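Local coordinates for protein 30-kDa cleavage and polyadenylation specificity factor 30 (Arabidopsis thaliana, PDB 5ZUU) that serves in the CPSF complex for pre-mRNA 3'-end formation and poly(A) site selection, here represented by its YTH domain, which binds m6A-modified RNA, at residues A[20-25]-A[59-64]; A[38-43]-A[100-105]. All coordinates share one frame; numbering follows the deposited sequence.

Overall arrangement
Both contacts lie in the one mixed sheet of the YTH domain. Contact 1 pairs its parallel strands 17-24 and 58-65, with its centre about 4 Å from the centre of the chain. Contact 2 pairs the short outermost strand 38-39 with the start of strand 103-114. Their centres are about 12 Å apart, and their segments alternate along the sequence. Trp39 joins them: its NE1 lies 3.4 Å from Val22 CG1, and its CE2 lies 3.7 Å from Phe63 CE2. The RNA meets both contacts. Lys23 of contact 1 grips the backbone of the RNA, while Trp39 and Ala40 of contact 2 meet the modified base.

Contact 1. Residues A[20-25]-A[59-64]; sequences FVVKSN and VILIFS. With nucleotides of chain F.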
loop_
_atom_site.group_PDB
_atom_site.type_symbol
_atom_site.label_atom_id
_atom_site.label_comp_id
_atom_site.label_asym_id
_atom_site.label_seq_id
_atom_site.Cartn_x
_atom_site.Cartn_y
_atom_site.Cartn_z
ATOM N N PHE A 20 1.051 6.395 4.315
ATOM C CA PHE A 20 -0.215 6.089 4.996
ATOM C C PHE A 20 -0.309 4.597 5.185
ATOM O O PHE A 20 0.033 3.854 4.276
ATOM C CB PHE A 20 -1.445 6.587 4.166
ATOM C CG PHE A 20 -1.519 8.069 4.006
ATOM C CD1 PHE A 20 -0.712 8.726 3.116
ATOM C CD2 PHE A 20 -2.401 8.821 4.751
ATOM C CE1 PHE A 20 -0.747 10.123 3.008
ATOM C CE2 PHE A 20 -2.452 10.208 4.644
ATOM C CZ PHE A 20 -1.616 10.854 3.775
ATOM N N VAL A 21 -0.756 4.155 6.359
ATOM C CA VAL A 21 -1.127 2.764 6.560
ATOM C C VAL A 21 -2.531 2.541 6.016
ATOM O O VAL A 21 -3.438 3.314 6.303
ATOM C CB VAL A 21 -1.103 2.341 8.038
ATOM C CG1 VAL A 21 -1.632 0.907 8.226
ATOM C CG2 VAL A 21 0.312 2.450 8.583
ATOM N N VAL A 22 -2.689 1.527 5.177
ATOM C CA VAL A 22 -3.932 1.163 4.577
ATOM C C VAL A 22 -4.292 -0.190 5.152
ATOM O O VAL A 22 -3.434 -1.086 5.226
ATOM C CB VAL A 22 -3.783 1.055 3.057
ATOM C CG1 VAL A 22 -4.987 0.339 2.441
ATOM C CG2 VAL A 22 -3.606 2.440 2.488
ATOM N N LYS A 23 -5.522 -0.315 5.661
ATOM C CA LYS A 23 -6.015 -1.562 6.286
ATOM C C LYS A 23 -7.096 -2.247 5.396
ATOM O O LYS A 23 -7.882 -1.577 4.732
ATOM C CB LYS A 23 -6.557 -1.283 7.684
ATOM C CG LYS A 23 -5.512 -0.687 8.667
ATOM C CD LYS A 23 -4.373 -1.646 8.997
ATOM C CE LYS A 23 -4.805 -2.940 9.648
ATOM N NZ LYS A 23 -3.707 -3.554 10.429
ATOM N N SER A 24 -7.052 -3.583 5.314
ATOM C CA SER A 24 -8.124 -4.430 4.721
ATOM C C SER A 24 -8.660 -5.444 5.723
ATOM O O SER A 24 -7.908 -5.996 6.533
ATOM C CB SER A 24 -7.598 -5.183 3.518
ATOM O OG SER A 24 -8.644 -5.872 2.873
ATOM N N ASN A 25 -9.973 -5.641 5.685
ATOM C CA ASN A 25 -10.687 -6.586 6.536
ATOM C C ASN A 25 -10.369 -7.976 6.139
ATOM O O ASN A 25 -10.648 -8.856 6.916
ATOM C CB ASN A 25 -12.210 -6.530 6.303
ATOM C CG ASN A 25 -12.888 -5.428 7.039
ATOM O OD1 ASN A 25 -12.387 -4.912 8.050
ATOM N ND2 ASN A 25 -14.037 -5.040 6.539
ATOM N N VAL A 59 2.837 9.168 -2.896
ATOM C CA VAL A 59 2.111 8.747 -1.759
ATOM C C VAL A 59 2.303 7.263 -1.715
ATOM O O VAL A 59 1.964 6.493 -2.681
ATOM C CB VAL A 59 0.624 9.117 -1.906
ATOM C CG1 VAL A 59 -0.185 8.559 -0.735
ATOM C CG2 VAL A 59 0.498 10.612 -1.975
ATOM N N ILE A 60 2.931 6.859 -0.623
ATOM C CA ILE A 60 3.240 5.473 -0.357
ATOM C C ILE A 60 2.241 4.876 0.640
ATOM O O ILE A 60 2.107 5.364 1.765
ATOM C CB ILE A 60 4.700 5.311 0.135
ATOM C CG1 ILE A 60 5.656 5.981 -0.866
ATOM C CG2 ILE A 60 5.048 3.806 0.337
ATOM C CD1 ILE A 60 5.512 5.487 -2.300
ATOM N N LEU A 61 1.534 3.838 0.203
ATOM C CA LEU A 61 0.497 3.128 0.994
ATOM C C LEU A 61 1.078 1.820 1.487
ATOM O O LEU A 61 1.347 0.936 0.705
ATOM C CB LEU A 61 -0.685 2.844 0.076
ATOM C CG LEU A 61 -1.241 4.091 -0.647
ATOM C CD1 LEU A 61 -2.377 3.694 -1.526
ATOM C CD2 LEU A 61 -1.732 5.145 0.350
ATOM N N ILE A 62 1.241 1.698 2.796
ATOM C CA ILE A 62 1.733 0.531 3.443
ATOM C C ILE A 62 0.555 -0.283 3.935
ATOM O O ILE A 62 -0.118 0.111 4.897
ATOM C CB ILE A 62 2.649 0.945 4.624
ATOM C CG1 ILE A 62 3.835 1.757 4.099
ATOM C CG2 ILE A 62 3.136 -0.258 5.414
ATOM C CD1 ILE A 62 4.718 2.420 5.197
ATOM N N PHE A 63 0.346 -1.466 3.347
ATOM C CA PHE A 63 -0.832 -2.289 3.571
ATOM C C PHE A 63 -0.686 -3.231 4.697
ATOM O O PHE A 63 0.338 -3.804 4.911
ATOM C CB PHE A 63 -1.198 -3.140 2.343
ATOM C CG PHE A 63 -1.998 -2.406 1.349
ATOM C CD1 PHE A 63 -1.457 -1.262 0.721
ATOM C CD2 PHE A 63 -3.299 -2.809 1.018
ATOM C CE1 PHE A 63 -2.189 -0.560 -0.240
ATOM C CE2 PHE A 63 -4.037 -2.103 0.079
ATOM C CZ PHE A 63 -3.490 -0.977 -0.557
ATOM N N SER A 64 -1.771 -3.461 5.369
ATOM C CA SER A 64 -1.829 -4.481 6.357
ATOM C C SER A 64 -3.211 -5.013 6.474
ATOM O O SER A 64 -4.170 -4.233 6.740
ATOM C CB SER A 64 -1.338 -3.953 7.659
ATOM O OG SER A 64 -1.640 -4.900 8.706
ATOM P P C F 6 -9.829 -0.334 10.570
ATOM O OP1 C F 6 -10.487 -0.520 11.863
ATOM O OP2 C F 6 -9.602 1.042 10.061
ATOM O "O5'" C F 6 -8.377 -1.022 10.621
ATOM C "C5'" C F 6 -8.082 -1.993 11.630
ATOM C "C4'" C F 6 -6.990 -1.486 12.541
ATOM O "O4'" C F 6 -7.471 -0.347 13.293
ATOM C "C3'" C F 6 -6.483 -2.467 13.589
ATOM O "O3'" C F 6 -5.507 -3.321 13.006
ATOM C "C2'" C F 6 -5.918 -1.526 14.629
ATOM O "O2'" C F 6 -4.634 -1.032 14.288
ATOM C "C1'" C F 6 -6.967 -0.418 14.615
ATOM N N1 C F 6 -8.108 -0.615 15.535
ATOM C C2 C F 6 -7.883 -0.481 16.909
ATOM O O2 C F 6 -6.732 -0.262 17.309
ATOM N N3 C F 6 -8.923 -0.583 17.764
ATOM C C4 C F 6 -10.156 -0.790 17.292
ATOM N N4 C F 6 -11.145 -0.898 18.173
ATOM C C5 C F 6 -10.420 -0.922 15.892
ATOM C C6 C F 6 -9.376 -0.823 15.058
ATOM P P U F 7 -5.347 -4.822 13.453
ATOM O OP1 U F 7 -4.375 -5.426 12.557
ATOM O OP2 U F 7 -6.616 -5.456 13.620
ATOM O "O5'" U F 7 -4.699 -4.738 14.904
ATOM C "C5'" U F 7 -3.371 -4.239 15.034
ATOM C "C4'" U F 7 -3.056 -4.021 16.481
ATOM O "O4'" U F 7 -3.978 -3.060 17.052
ATOM C "C3'" U F 7 -3.205 -5.261 17.335
ATOM O "O3'" U F 7 -1.961 -5.933 17.302
ATOM C "C2'" U F 7 -3.475 -4.685 18.703
ATOM O "O2'" U F 7 -2.313 -4.142 19.289
ATOM C "C1'" U F 7 -4.370 -3.512 18.345
ATOM N N1 U F 7 -5.811 -3.775 18.331
ATOM C C2 U F 7 -6.494 -3.748 19.537
ATOM O O2 U F 7 -5.934 -3.655 20.626
ATOM N N3 U F 7 -7.853 -3.880 19.426
ATOM C C4 U F 7 -8.591 -3.983 18.266
ATOM O O4 U F 7 -9.817 -4.050 18.334
ATOM C C5 U F 7 -7.813 -4.016 17.064
ATOM C C6 U F 7 -6.484 -3.895 17.137
#
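Lys23 and Ser64 meet at the RNA-facing end of two paired parallel strands. The lysine chain bends at both chi2 and chi3 (-66° and -60°), which folds it back towards Ser64. Its CB packs 3.5 Å from O5' of C6 of chain F, and CG touches the same oxygen. CD turns to Ser64 O at 3.4 Å, and CE lies 3.2 Å from that carbonyl oxygen. NZ then donates three hydrogen bonds: to Ser64 OG at 3.0 Å, to O3' of C6 of chain F at 3.2 Å and to OP1 of U7 of chain F at 2.9 Å. Ser64 OG is also hydrogen-bonded to His70 O, a second partner that helps hold the hydroxyl beside the ammonium group. The lysine charge probably offsets that of the phosphate.

On the other face of the sheet, Val22 CG1 stands over one face of the Phe63 ring, 3.6 Å from its centroid, in a CH-pi contact. Val22 CG2 packs against Leu61 CB. Phe20 CD1 meets Val59 CG1 at the end away from the RNA. Phe20 and Val22 exchange backbone hydrogen bonds with Ile60, Ile62 and Ser64 in parallel register. A longer bond runs from Ser24 N to Ser64 O.

This parallel pair of the YTH domain holds the RNA backbone at one end through Lys23. It is buried inside the mixed sheet, one strand in from its 138-140 edge. Strand 138-140 flanks 20-24, and strand 70-77 flanks 59-64. Helix 46-55 covers Phe20 and Val59 through Leu49 and Ala52.

Contact 2. Residues A[38-43]-A[100-105]; sequences VWATQR and GRNFSV
One face of the Phe103 ring lies against Trp39 O, which is 3.3 Å from Phe103 CD1. Thr41 N and a water sit at its edge. Phe103 CZ meets the indole edge 3.8 Å from Trp39 CD1, the ring planes nearly perpendicular (89°). Phe103 CG sits between its backbone N and carbonyl carbon (chi1 62°), bringing the ring over the Trp39 carbonyl. An alanine in place of Phe103 would probably open a gap between Trp39 and Leu49 of helix 46-55.

Two backbone bonds make Trp39 and Phe103 an antiparallel hydrogen-bonded pair: Trp39 N to Phe103 O (3.0 Å) and Phe103 N to Trp39 O (2.7 Å). Further along, Gly100 N donates to Thr41 O at 2.8 Å. The water accepts from Thr41 N.

Asn102 OD1 accepts from Trp90 NE1, and Trp90 meets Trp39 edge-to-face. Trp39 packs on the modified base of the RNA, consistent with the aromatic cage of YTH domains. Ala40 O is hydrogen-bonded to N6 of that base. The Trp39 and Phe103 bonds tie down the chain just before Ala40, which probably helps place the indole and Ala40 O: an apolar surface and an acceptor for the N-H that a singly methylated N6 keeps.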
loop_
_atom_site.group_PDB
_atom_site.type_symbol
_atom_site.label_atom_id
_atom_site.label_comp_id
_atom_site.label_asym_id
_atom_site.label_seq_id
_atom_site.Cartn_x
_atom_site.Cartn_y
_atom_site.Cartn_z
ATOM N N VAL A 38 -5.077 -1.837 -8.364
ATOM C CA VAL A 38 -6.232 -1.027 -8.039
ATOM C C VAL A 38 -6.565 -1.138 -6.577
ATOM O O VAL A 38 -6.390 -2.177 -6.005
ATOM C CB VAL A 38 -7.366 -1.528 -8.963
ATOM C CG1 VAL A 38 -8.603 -1.987 -8.253
ATOM C CG2 VAL A 38 -7.647 -0.509 -10.030
ATOM N N TRP A 39 -7.026 -0.058 -5.970
ATOM C CA TRP A 39 -7.573 -0.099 -4.641
ATOM C C TRP A 39 -8.788 0.806 -4.562
ATOM O O TRP A 39 -8.990 1.672 -5.407
ATOM C CB TRP A 39 -6.517 0.360 -3.605
ATOM C CG TRP A 39 -6.889 0.081 -2.113
ATOM C CD1 TRP A 39 -7.019 0.990 -1.129
ATOM C CD2 TRP A 39 -7.225 -1.174 -1.521
ATOM N NE1 TRP A 39 -7.395 0.410 0.030
ATOM C CE2 TRP A 39 -7.497 -0.930 -0.160
ATOM C CE3 TRP A 39 -7.260 -2.481 -1.988
ATOM C CZ2 TRP A 39 -7.810 -1.966 0.748
ATOM C CZ3 TRP A 39 -7.586 -3.477 -1.132
ATOM C CH2 TRP A 39 -7.904 -3.226 0.229
ATOM N N ALA A 40 -9.583 0.611 -3.512
ATOM C CA ALA A 40 -10.611 1.547 -3.133
ATOM C C ALA A 40 -10.603 1.646 -1.611
ATOM O O ALA A 40 -10.493 0.624 -0.944
ATOM C CB ALA A 40 -12.009 1.088 -3.642
ATOM N N THR A 41 -10.790 2.855 -1.061
ATOM C CA THR A 41 -10.850 2.997 0.402
ATOM C C THR A 41 -12.243 3.393 0.856
ATOM O O THR A 41 -13.169 3.524 0.051
ATOM C CB THR A 41 -9.725 3.942 0.934
ATOM O OG1 THR A 41 -9.675 3.853 2.363
ATOM C CG2 THR A 41 -9.907 5.408 0.516
ATOM N N GLN A 42 -12.414 3.555 2.163
ATOM C CA GLN A 42 -13.669 4.037 2.722
ATOM C C GLN A 42 -13.900 5.434 2.215
ATOM O O GLN A 42 -12.941 6.181 2.040
ATOM C CB GLN A 42 -13.595 4.124 4.231
ATOM C CG GLN A 42 -13.424 2.779 4.869
ATOM C CD GLN A 42 -13.210 2.880 6.343
ATOM O OE1 GLN A 42 -14.170 3.100 7.031
ATOM N NE2 GLN A 42 -11.947 2.744 6.848
ATOM N N ARG A 43 -15.171 5.798 1.982
ATOM C CA ARG A 43 -15.530 7.147 1.448
ATOM C C ARG A 43 -14.997 8.312 2.251
ATOM O O ARG A 43 -14.446 9.256 1.716
ATOM C CB ARG A 43 -17.024 7.253 1.260
ATOM C CG ARG A 43 -17.499 6.237 0.199
ATOM C CD ARG A 43 -18.901 6.459 -0.324
ATOM N NE ARG A 43 -18.935 7.793 -0.946
ATOM C CZ ARG A 43 -20.042 8.458 -1.311
ATOM N NH1 ARG A 43 -21.249 7.923 -1.142
ATOM N NH2 ARG A 43 -19.940 9.674 -1.854
ATOM N N GLY A 100 -15.355 3.363 -1.718
ATOM C CA GLY A 100 -15.441 4.503 -2.568
ATOM C C GLY A 100 -15.052 4.160 -3.979
ATOM O O GLY A 100 -15.270 3.079 -4.427
ATOM N N ARG A 101 -14.495 5.114 -4.680
ATOM C CA ARG A 101 -14.146 4.892 -6.051
ATOM C C ARG A 101 -12.768 4.188 -6.170
ATOM O O ARG A 101 -11.843 4.432 -5.358
ATOM C CB ARG A 101 -14.106 6.220 -6.767
ATOM C CG ARG A 101 -15.447 6.926 -6.831
ATOM C CD ARG A 101 -15.214 8.379 -7.203
ATOM N NE ARG A 101 -16.480 9.102 -7.070
ATOM C CZ ARG A 101 -17.103 9.815 -8.008
ATOM N NH1 ARG A 101 -16.575 10.064 -9.202
ATOM N NH2 ARG A 101 -18.254 10.380 -7.690
ATOM N N ASN A 102 -12.641 3.328 -7.185
ATOM C CA ASN A 102 -11.394 2.618 -7.412
ATOM C C ASN A 102 -10.396 3.646 -7.846
ATOM O O ASN A 102 -10.742 4.552 -8.595
ATOM C CB ASN A 102 -11.525 1.577 -8.554
ATOM C CG ASN A 102 -12.346 0.371 -8.173
ATOM O OD1 ASN A 102 -12.628 0.107 -7.005
ATOM N ND2 ASN A 102 -12.669 -0.442 -9.182
ATOM N N PHE A 103 -9.154 3.516 -7.395
ATOM C CA PHE A 103 -8.026 4.270 -7.971
ATOM C C PHE A 103 -6.796 3.348 -8.254
ATOM O O PHE A 103 -6.720 2.252 -7.782
ATOM C CB PHE A 103 -7.674 5.472 -7.063
ATOM C CG PHE A 103 -7.222 5.061 -5.682
ATOM C CD1 PHE A 103 -8.149 4.795 -4.676
ATOM C CD2 PHE A 103 -5.848 4.868 -5.399
ATOM C CE1 PHE A 103 -7.741 4.353 -3.402
ATOM C CE2 PHE A 103 -5.441 4.403 -4.131
ATOM C CZ PHE A 103 -6.377 4.171 -3.117
ATOM N N SER A 104 -5.873 3.796 -9.079
ATOM C CA SER A 104 -4.683 3.017 -9.411
ATOM C C SER A 104 -3.655 3.018 -8.312
ATOM O O SER A 104 -3.399 4.050 -7.665
ATOM C CB SER A 104 -3.917 3.628 -10.595
ATOM O OG SER A 104 -4.758 3.682 -11.665
ATOM N N VAL A 105 -3.004 1.883 -8.190
ATOM C CA VAL A 105 -1.825 1.752 -7.362
ATOM C C VAL A 105 -0.826 0.908 -8.142
ATOM O O VAL A 105 -1.217 0.140 -8.993
ATOM C CB VAL A 105 -2.117 1.182 -5.950
ATOM C CG1 VAL A 105 -3.102 2.038 -5.254
ATOM C CG2 VAL A 105 -2.653 -0.239 -5.993
HETATM O O HOH W 1 -11.717 4.990 -2.934
#